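Local coordinates for protein congerin II (PDB 1IS3) that binds beta-galactosides such as lactose as a homodimeric galectin whose physiological role is not yet known, at residues M15-G20 and T130-E135; F30-G35 and I121-D126; I90-H95 and F109-K114. One frame throughout, in Å; residues are numbered along the deposited sequence.

Interaction 1. Residues M15-G20 and T130-E135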
loop_
_atom_site.group_PDB
_atom_site.type_symbol
_atom_site.label_atom_id
_atom_site.label_comp_id
_atom_site.label_asym_id
_atom_site.label_seq_id
_atom_site.Cartn_x
_atom_site.Cartn_y
_atom_site.Cartn_z
ATOM N N MET A 15 14.773 0.521 -3.389
ATOM C CA MET A 15 13.433 0.546 -3.940
ATOM C C MET A 15 13.011 1.984 -4.125
ATOM O O MET A 15 13.606 2.879 -3.506
ATOM C CB MET A 15 12.447 -0.108 -3.004
ATOM C CG MET A 15 12.684 -1.607 -3.062
ATOM S SD MET A 15 11.748 -2.487 -1.804
ATOM C CE MET A 15 10.126 -2.350 -2.520
ATOM N N TYR A 16 11.978 2.253 -4.907
ATOM C CA TYR A 16 11.417 3.593 -5.092
ATOM C C TYR A 16 9.963 3.538 -4.675
ATOM O O TYR A 16 9.236 2.584 -4.948
ATOM C CB TYR A 16 11.447 4.066 -6.542
ATOM C CG TYR A 16 12.861 4.366 -7.020
ATOM C CD1 TYR A 16 13.798 3.325 -7.138
ATOM C CD2 TYR A 16 13.254 5.686 -7.303
ATOM C CE1 TYR A 16 15.118 3.587 -7.516
ATOM C CE2 TYR A 16 14.586 5.963 -7.686
ATOM C CZ TYR A 16 15.512 4.909 -7.784
ATOM O OH TYR A 16 16.858 5.149 -8.114
ATOM N N LEU A 17 9.544 4.581 -3.982
ATOM C CA LEU A 17 8.167 4.782 -3.547
ATOM C C LEU A 17 7.628 5.996 -4.294
ATOM O O LEU A 17 8.205 7.105 -4.148
ATOM C CB LEU A 17 8.109 5.085 -2.059
ATOM C CG LEU A 17 6.771 5.575 -1.479
ATOM C CD1 LEU A 17 5.725 4.459 -1.629
ATOM C CD2 LEU A 17 6.951 6.030 -0.021
ATOM N N THR A 18 6.557 5.851 -5.076
ATOM C CA THR A 18 5.903 7.007 -5.681
ATOM C C THR A 18 4.463 7.030 -5.198
ATOM O O THR A 18 3.764 6.013 -5.279
ATOM C CB THR A 18 5.905 6.923 -7.192
ATOM O OG1 THR A 18 7.288 6.887 -7.554
ATOM C CG2 THR A 18 5.206 8.096 -7.874
ATOM N N VAL A 19 4.049 8.156 -4.623
ATOM C CA VAL A 19 2.672 8.324 -4.174
ATOM C C VAL A 19 2.079 9.523 -4.894
ATOM O O VAL A 19 2.798 10.473 -5.230
ATOM C CB VAL A 19 2.533 8.575 -2.640
ATOM C CG1 VAL A 19 2.848 7.281 -1.886
ATOM C CG2 VAL A 19 3.483 9.674 -2.164
ATOM N N GLY A 20 0.787 9.446 -5.206
ATOM C CA GLY A 20 0.075 10.545 -5.826
ATOM C C GLY A 20 -1.153 10.816 -4.990
ATOM O O GLY A 20 -1.686 9.911 -4.325
ATOM N N THR A 130 -4.230 8.815 -4.044
ATOM C CA THR A 130 -4.963 8.238 -5.150
ATOM C C THR A 130 -4.201 7.080 -5.824
ATOM O O THR A 130 -4.837 6.276 -6.510
ATOM C CB THR A 130 -5.304 9.348 -6.187
ATOM O OG1 THR A 130 -4.074 9.876 -6.649
ATOM C CG2 THR A 130 -6.213 10.441 -5.599
ATOM N N PHE A 131 -2.879 6.964 -5.693
ATOM C CA PHE A 131 -2.188 5.828 -6.263
ATOM C C PHE A 131 -0.882 5.663 -5.495
ATOM O O PHE A 131 -0.411 6.591 -4.820
ATOM C CB PHE A 131 -1.907 6.033 -7.774
ATOM C CG PHE A 131 -0.782 6.987 -8.179
ATOM C CD1 PHE A 131 -1.059 8.325 -8.465
ATOM C CD2 PHE A 131 0.531 6.506 -8.266
ATOM C CE1 PHE A 131 -0.008 9.192 -8.845
ATOM C CE2 PHE A 131 1.568 7.361 -8.634
ATOM C CZ PHE A 131 1.292 8.703 -8.923
ATOM N N VAL A 132 -0.268 4.489 -5.619
ATOM C CA VAL A 132 0.999 4.187 -4.988
ATOM C C VAL A 132 1.754 3.154 -5.830
ATOM O O VAL A 132 1.138 2.202 -6.356
ATOM C CB VAL A 132 0.754 3.650 -3.522
ATOM C CG1 VAL A 132 -0.065 2.321 -3.498
ATOM C CG2 VAL A 132 2.122 3.429 -2.863
ATOM N N ARG A 133 3.082 3.340 -5.957
ATOM C CA ARG A 133 3.947 2.349 -6.556
ATOM C C ARG A 133 5.100 2.173 -5.571
ATOM O O ARG A 133 5.728 3.171 -5.168
ATOM C CB ARG A 133 4.531 2.789 -7.865
ATOM C CG ARG A 133 3.485 2.972 -8.947
ATOM C CD ARG A 133 4.104 2.917 -10.340
ATOM N NE ARG A 133 5.016 4.000 -10.648
ATOM C CZ ARG A 133 4.594 5.219 -11.005
ATOM N NH1 ARG A 133 3.309 5.533 -11.094
ATOM N NH2 ARG A 133 5.490 6.145 -11.346
ATOM N N LEU A 134 5.372 0.954 -5.122
ATOM C CA LEU A 134 6.488 0.664 -4.227
ATOM C C LEU A 134 7.158 -0.565 -4.830
ATOM O O LEU A 134 6.592 -1.674 -4.773
ATOM C CB LEU A 134 5.987 0.346 -2.815
ATOM C CG LEU A 134 7.053 -0.145 -1.808
ATOM C CD1 LEU A 134 8.121 0.947 -1.696
ATOM C CD2 LEU A 134 6.416 -0.482 -0.459
ATOM N N GLU A 135 8.319 -0.359 -5.439
ATOM C CA GLU A 135 8.968 -1.437 -6.144
ATOM C C GLU A 135 10.461 -1.189 -6.323
ATOM O O GLU A 135 11.170 -2.139 -6.616
ATOM C CB GLU A 135 8.273 -1.620 -7.497
ATOM C CG GLU A 135 8.292 -0.408 -8.417
ATOM C CD GLU A 135 7.456 -0.534 -9.701
ATOM O OE1 GLU A 135 6.929 0.506 -10.119
ATOM O OE2 GLU A 135 7.324 -1.640 -10.267
ATOM O OXT GLU A 135 10.918 -0.072 -6.134
#

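Interaction 2. Residues F30-G35 and I121-D126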
loop_
_atom_site.group_PDB
_atom_site.type_symbol
_atom_site.label_atom_id
_atom_site.label_comp_id
_atom_site.label_asym_id
_atom_site.label_seq_id
_atom_site.Cartn_x
_atom_site.Cartn_y
_atom_site.Cartn_z
ATOM N N PHE A 30 -0.543 18.571 5.596
ATOM C CA PHE A 30 -0.657 17.109 5.525
ATOM C C PHE A 30 0.783 16.588 5.523
ATOM O O PHE A 30 1.718 17.314 5.141
ATOM C CB PHE A 30 -1.379 16.606 4.266
ATOM C CG PHE A 30 -0.656 16.748 2.934
ATOM C CD1 PHE A 30 -0.740 17.955 2.216
ATOM C CD2 PHE A 30 0.113 15.677 2.434
ATOM C CE1 PHE A 30 -0.044 18.095 1.000
ATOM C CE2 PHE A 30 0.793 15.830 1.224
ATOM C CZ PHE A 30 0.722 17.040 0.512
ATOM N N SER A 31 1.013 15.344 5.926
ATOM C CA SER A 31 2.374 14.820 5.896
ATOM C C SER A 31 2.473 13.458 5.231
ATOM O O SER A 31 1.481 12.726 5.230
ATOM C CB SER A 31 2.940 14.709 7.315
ATOM O OG SER A 31 2.213 13.898 8.226
ATOM N N ILE A 32 3.653 13.127 4.727
ATOM C CA ILE A 32 3.965 11.792 4.252
ATOM C C ILE A 32 4.998 11.281 5.292
ATOM O O ILE A 32 5.969 11.981 5.654
ATOM C CB ILE A 32 4.584 11.858 2.825
ATOM C CG1 ILE A 32 3.537 12.416 1.830
ATOM C CG2 ILE A 32 5.100 10.449 2.421
ATOM C CD1 ILE A 32 4.183 12.950 0.488
ATOM N N ASN A 33 4.829 10.043 5.751
ATOM C CA ASN A 33 5.628 9.506 6.857
ATOM C C ASN A 33 6.170 8.123 6.506
ATOM O O ASN A 33 5.387 7.311 5.995
ATOM C CB ASN A 33 4.760 9.385 8.116
ATOM C CG ASN A 33 4.185 10.721 8.517
ATOM O OD1 ASN A 33 4.894 11.517 9.115
ATOM N ND2 ASN A 33 2.959 11.075 8.158
ATOM N N VAL A 34 7.447 7.857 6.715
ATOM C CA VAL A 34 8.071 6.579 6.424
ATOM C C VAL A 34 8.696 6.161 7.760
ATOM O O VAL A 34 9.453 6.930 8.368
ATOM C CB VAL A 34 9.157 6.765 5.331
ATOM C CG1 VAL A 34 9.920 5.475 5.103
ATOM C CG2 VAL A 34 8.499 7.184 4.008
ATOM N N GLY A 35 8.374 4.985 8.277
ATOM C CA GLY A 35 8.967 4.523 9.523
ATOM C C GLY A 35 8.489 3.126 9.891
ATOM O O GLY A 35 8.366 2.239 9.024
ATOM N N ILE A 121 4.358 3.169 5.622
ATOM C CA ILE A 121 4.346 4.404 4.876
ATOM C C ILE A 121 2.937 4.932 5.097
ATOM O O ILE A 121 1.997 4.151 4.895
ATOM C CB ILE A 121 4.607 4.107 3.394
ATOM C CG1 ILE A 121 6.011 3.592 3.191
ATOM C CG2 ILE A 121 4.385 5.368 2.595
ATOM C CD1 ILE A 121 5.966 2.372 2.259
ATOM N N TYR A 122 2.679 6.173 5.526
ATOM C CA TYR A 122 1.322 6.641 5.632
ATOM C C TYR A 122 1.245 8.136 5.409
ATOM O O TYR A 122 2.234 8.873 5.583
ATOM C CB TYR A 122 0.709 6.322 6.998
ATOM C CG TYR A 122 1.207 7.064 8.238
ATOM C CD1 TYR A 122 0.519 8.190 8.702
ATOM C CD2 TYR A 122 2.275 6.565 8.971
ATOM C CE1 TYR A 122 0.880 8.799 9.902
ATOM C CE2 TYR A 122 2.642 7.181 10.181
ATOM C CZ TYR A 122 1.940 8.297 10.649
ATOM O OH TYR A 122 2.286 8.878 11.875
ATOM N N LEU A 123 0.050 8.558 5.036
ATOM C CA LEU A 123 -0.260 9.972 4.854
ATOM C C LEU A 123 -1.196 10.343 5.981
ATOM O O LEU A 123 -2.119 9.574 6.299
ATOM C CB LEU A 123 -0.956 10.215 3.494
ATOM C CG LEU A 123 -1.323 11.667 3.173
ATOM C CD1 LEU A 123 -0.786 12.125 1.820
ATOM C CD2 LEU A 123 -2.828 11.748 3.225
ATOM N N ALA A 124 -0.997 11.518 6.561
ATOM C CA ALA A 124 -1.888 12.015 7.593
ATOM C C ALA A 124 -2.233 13.483 7.276
ATOM O O ALA A 124 -1.560 14.166 6.504
ATOM C CB ALA A 124 -1.221 11.944 8.956
ATOM N N GLY A 125 -3.314 13.990 7.867
ATOM C CA GLY A 125 -3.729 15.378 7.677
ATOM C C GLY A 125 -4.656 15.627 6.468
ATOM O O GLY A 125 -5.385 14.747 5.991
ATOM N N ASP A 126 -4.616 16.850 5.933
ATOM C CA ASP A 126 -5.596 17.313 4.972
ATOM C C ASP A 126 -5.307 17.077 3.484
ATOM O O ASP A 126 -5.174 18.007 2.660
ATOM C CB ASP A 126 -5.813 18.787 5.196
ATOM C CG ASP A 126 -6.350 19.167 6.563
ATOM O OD1 ASP A 126 -6.050 20.285 6.989
ATOM O OD2 ASP A 126 -7.057 18.387 7.214
#

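Interaction 3. Residues I90-H95 and F109-K114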
loop_
_atom_site.group_PDB
_atom_site.type_symbol
_atom_site.label_atom_id
_atom_site.label_comp_id
_atom_site.label_asym_id
_atom_site.label_seq_id
_atom_site.Cartn_x
_atom_site.Cartn_y
_atom_site.Cartn_z
ATOM N N ILE A 90 10.271 8.932 -3.493
ATOM C CA ILE A 90 11.250 8.826 -2.430
ATOM C C ILE A 90 12.109 7.584 -2.648
ATOM O O ILE A 90 11.598 6.514 -3.023
ATOM C CB ILE A 90 10.512 8.752 -1.053
ATOM C CG1 ILE A 90 9.628 9.976 -0.859
ATOM C CG2 ILE A 90 11.540 8.602 0.088
ATOM C CD1 ILE A 90 8.685 9.886 0.347
ATOM N N THR A 91 13.409 7.709 -2.456
ATOM C CA THR A 91 14.302 6.566 -2.399
ATOM C C THR A 91 15.309 6.893 -1.282
ATOM O O THR A 91 15.299 8.029 -0.767
ATOM C CB THR A 91 15.016 6.357 -3.775
ATOM O OG1 THR A 91 14.002 6.444 -4.744
ATOM C CG2 THR A 91 15.730 5.013 -3.906
ATOM N N PHE A 92 16.164 5.953 -0.879
ATOM C CA PHE A 92 17.086 6.244 0.194
ATOM C C PHE A 92 18.254 5.286 0.188
ATOM O O PHE A 92 18.179 4.200 -0.421
ATOM C CB PHE A 92 16.363 6.165 1.563
ATOM C CG PHE A 92 15.849 4.788 1.971
ATOM C CD1 PHE A 92 14.587 4.363 1.562
ATOM C CD2 PHE A 92 16.658 3.927 2.745
ATOM C CE1 PHE A 92 14.142 3.083 1.920
ATOM C CE2 PHE A 92 16.202 2.654 3.097
ATOM C CZ PHE A 92 14.948 2.234 2.683
ATOM N N ASP A 93 19.369 5.727 0.777
ATOM C CA ASP A 93 20.417 4.768 1.054
ATOM C C ASP A 93 20.639 4.833 2.557
ATOM O O ASP A 93 19.851 5.496 3.237
ATOM C CB ASP A 93 21.697 5.104 0.295
ATOM C CG ASP A 93 22.276 6.495 0.465
ATOM O OD1 ASP A 93 22.953 6.899 -0.472
ATOM O OD2 ASP A 93 22.053 7.148 1.481
ATOM N N THR A 94 21.737 4.292 3.126
ATOM C CA THR A 94 21.832 4.333 4.596
ATOM C C THR A 94 22.126 5.675 5.201
ATOM O O THR A 94 22.053 5.866 6.405
ATOM C CB THR A 94 22.895 3.395 5.182
ATOM O OG1 THR A 94 24.098 3.639 4.468
ATOM C CG2 THR A 94 22.383 1.946 5.211
ATOM N N HIS A 95 22.470 6.627 4.344
ATOM C CA HIS A 95 22.781 7.962 4.830
ATOM C C HIS A 95 21.783 9.062 4.536
ATOM O O HIS A 95 21.722 10.038 5.293
ATOM C CB HIS A 95 24.116 8.429 4.272
ATOM C CG HIS A 95 25.224 7.584 4.855
ATOM N ND1 HIS A 95 25.964 6.657 4.251
ATOM C CD2 HIS A 95 25.557 7.609 6.191
ATOM C CE1 HIS A 95 26.723 6.110 5.189
ATOM N NE2 HIS A 95 26.467 6.694 6.344
ATOM N N PHE A 109 17.221 14.527 3.086
ATOM C CA PHE A 109 17.084 14.604 4.533
ATOM C C PHE A 109 17.914 13.432 5.052
ATOM O O PHE A 109 17.866 12.369 4.430
ATOM C CB PHE A 109 15.609 14.454 4.874
ATOM C CG PHE A 109 15.328 14.443 6.362
ATOM C CD1 PHE A 109 15.433 15.619 7.102
ATOM C CD2 PHE A 109 14.956 13.233 6.981
ATOM C CE1 PHE A 109 15.161 15.569 8.469
ATOM C CE2 PHE A 109 14.688 13.197 8.347
ATOM C CZ PHE A 109 14.791 14.364 9.085
ATOM N N PRO A 110 18.750 13.527 6.088
ATOM C CA PRO A 110 19.542 12.413 6.581
ATOM C C PRO A 110 18.707 11.214 7.067
ATOM O O PRO A 110 17.635 11.338 7.679
ATOM C CB PRO A 110 20.375 13.032 7.699
ATOM C CG PRO A 110 19.473 14.108 8.236
ATOM C CD PRO A 110 18.889 14.703 6.959
ATOM N N ASN A 111 19.263 10.037 6.816
ATOM C CA ASN A 111 18.718 8.793 7.369
ATOM C C ASN A 111 19.399 8.672 8.734
ATOM O O ASN A 111 20.439 8.025 8.882
ATOM C CB ASN A 111 19.105 7.640 6.465
ATOM C CG ASN A 111 18.568 6.295 6.886
ATOM O OD1 ASN A 111 18.560 5.385 6.064
ATOM N ND2 ASN A 111 18.080 6.055 8.074
ATOM N N ARG A 112 18.821 9.292 9.746
ATOM C CA ARG A 112 19.416 9.422 11.068
ATOM C C ARG A 112 19.658 8.130 11.813
ATOM O O ARG A 112 20.637 7.991 12.553
ATOM C CB ARG A 112 18.531 10.325 11.904
ATOM C CG ARG A 112 18.578 11.753 11.371
ATOM C CD ARG A 112 17.569 12.653 12.062
ATOM N NE ARG A 112 17.793 14.051 11.714
ATOM C CZ ARG A 112 16.927 15.030 11.968
ATOM N NH1 ARG A 112 17.264 16.258 11.587
ATOM N NH2 ARG A 112 15.755 14.807 12.542
ATOM N N ASN A 113 18.825 7.111 11.650
ATOM C CA ASN A 113 19.088 5.866 12.358
ATOM C C ASN A 113 19.889 4.887 11.531
ATOM O O ASN A 113 20.206 3.810 12.017
ATOM C CB ASN A 113 17.816 5.141 12.749
ATOM C CG ASN A 113 16.709 5.985 13.321
ATOM O OD1 ASN A 113 15.557 5.580 13.111
ATOM N ND2 ASN A 113 16.893 7.158 13.932
ATOM N N LYS A 114 20.238 5.205 10.283
ATOM C CA LYS A 114 20.960 4.341 9.354
ATOM C C LYS A 114 20.152 3.063 9.048
ATOM O O LYS A 114 20.694 1.976 8.864
ATOM C CB LYS A 114 22.351 3.993 9.940
ATOM C CG LYS A 114 23.305 5.170 10.185
ATOM C CD LYS A 114 24.085 5.450 8.916
ATOM C CE LYS A 114 25.043 4.310 8.477
ATOM N NZ LYS A 114 26.149 4.007 9.392
#

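Interaction 1. Residues M15-G20 and T130-E135
Thr18 and Arg133 face each other as a hydrogen-bonded pair where strand 17-23 runs antiparallel to strand 127-134, an end strand of the five-stranded sheet within this chain of the galectin beta-sandwich. Thr18 N gives to Arg133 O at 2.8 Å, and Arg133 N returns the bond to Thr18 O. At the far end the ladder is broken by a classic beta bulge: Thr130 and Phe131 both face Gly20, whose O takes a bond from Thr130 N at 2.8 Å and only a weak one from Phe131 N. Phe131 lays its ring flush on the glycine backbone, where there is no side chain, with Gly20 N 3.7 Å above the ring plane, over its centre, and CE1 3.3 Å from Gly20 CA. On the side of the sheet that carries Phe131 and Arg133, Thr18 CG2, anti to the backbone N, touches Phe131 CE2 at 3.8 Å and also meets Arg133 NH2, at 4.0 Å. The other face is aliphatic: Leu17 CD1 meets Val132 CG2 at 3.9 Å, while Leu17 and Leu134 also pack on Phe11 and Ile121 of the opposing sheet. Farther out, Thr18 OG1 is hydrogen-bonded to Thr89 OG1. Arg133 NH1 forms a salt bridge with Glu135 OE2 of the second subunit, and Val132 to Leu134 pair with a strand of that subunit, carrying the sheet across the dimer interface. The chain end is drawn in as well: Tyr16 N reaches the terminal carboxylate, Glu135 OXT, at 2.8 Å in a nearly straight bond of 171°.

Interaction 2. Residues F30-G35 and I121-D126
Asn33 and Tyr122 meet because their first torsions lean the two groups over one another. Asn33 has CG anti to the carbonyl carbon (chi1 -59°), while Tyr122 carries its ring between backbone N and carbonyl carbon (chi1 70°), which brings the ring back toward the neighbouring strand. Asn33 CB then sits over the ring face in a CH-pi contact, 3.8 Å from the centroid of Tyr122, and the amide continues across the same face, its plane 30° from the ring, until ND2 is 3.5 Å from Tyr122 CE1. Bonds to Ser31 and His44 fix the rotation of this amide. Its ND2 donates to Ser31 OG two residues back at 2.9 Å, and a weak bond to Tyr122 O adds to this; its OD1 is hydrogen-bonded to His44 ND1, and His44 lines the sugar pocket. Ser31 OG in turn lies 4.0 Å from Ala124 CB. Beneath these side chains, paired backbone bonds join Ser31 with Ala124 and Asn33 with Tyr122.

On the opposite face the side chains that meet are apolar. Phe30 CD2 touches Leu123 CD1 at 3.7 Å, Ile32 CG1 reaches the same methyl more loosely, and Val34 CG2 is a looser neighbour of Ile121 CG1. The Phe30 ring also stacks with His47 and Phe86. At the strand end Phe30 CA comes within 4.1 Å of Gly125 CA, a closeness that suits a residue with no side chain.

Tyr122 OH binds a MES molecule, probably from the crystallisation liquor, and Arg3 makes a cation-pi contact with its ring. Asn33, through His44, is a second-shell residue of the galactoside site, on strand 29-34, paired antiparallel with strand 117-125 in the larger sheet of the galectin beta-sandwich.

Interaction 3. Residues I90-H95 and F109-K114
Lys114 folds back over Thr94 and His95, and its side chain can be followed outward atom by atom. CB and CG both stand 4.0 Å from Thr94 O. CD comes closer to that oxygen, at 3.3 Å, and also approaches the His95 ring. CE lies 4.0 Å from Thr94 CB and still nearer the imidazole. The chain gets there by bending at chi2, chi3 and chi4, so that its methylenes curl against the opposing loop and run alongside the histidine, pointing the same way. The tip, NZ, ends beside the imidazole. The backbone of Lys114 joins in too, its CA-H directed at Thr94 O.

Lower down, Asn111 takes over. Its CB sits 3.4 Å from Thr94 O, and CG, anti to the backbone N, carries the amide inward toward Asp93 O and the Phe92 ring, whose plane is turned 78° from that of the amide. The single backbone hydrogen bond across the contact is Asn111 N to His95 O, 2.9 Å and nearly straight at the hydrogen, though the donor stands well above the carbonyl plane. Each side is shaped by its own turns: Asp93 OD2 accepts from His95 N in an Asx turn and also from Thr96 N, while Asn111 is the centre of an inverse gamma turn and starts a type I turn that closes at Lys114.

The two loops meet at one end of the sandwich. Residues 93-95 connect strand 85-92 to strand 96-100, and residues 111-114 leave strand 106-110, the outermost strand of the five-stranded sheet on this side. Phe92 packs edge-to-face with Phe11 and Phe118, and Arg112 is hydrogen-bonded to Gln71 O of strand 68-75 in the opposing sheet.

In the fold
Interactions 1 and 2 are antiparallel ladders in opposite sheets of the sandwich, and they meet in its core, where Val19 of interaction 1 also packs on Ile32 of interaction 2. Interaction 2 is the most buried; on its outer face one asparagine amide probably helps position a histidine of the sugar pocket. Interaction 1 is partly buried, an edge pairing that ends in charges shared with the second subunit. Interaction 3 belongs to the same sheet as interaction 1, with Leu17 O probably hydrogen-bonded to Ile90 N, but joins loops near the surface through turns, a lysine chain and one backbone bond across the contact. Along the chain, interaction 3 is nested within interaction 2, and interaction 2 within interaction 1.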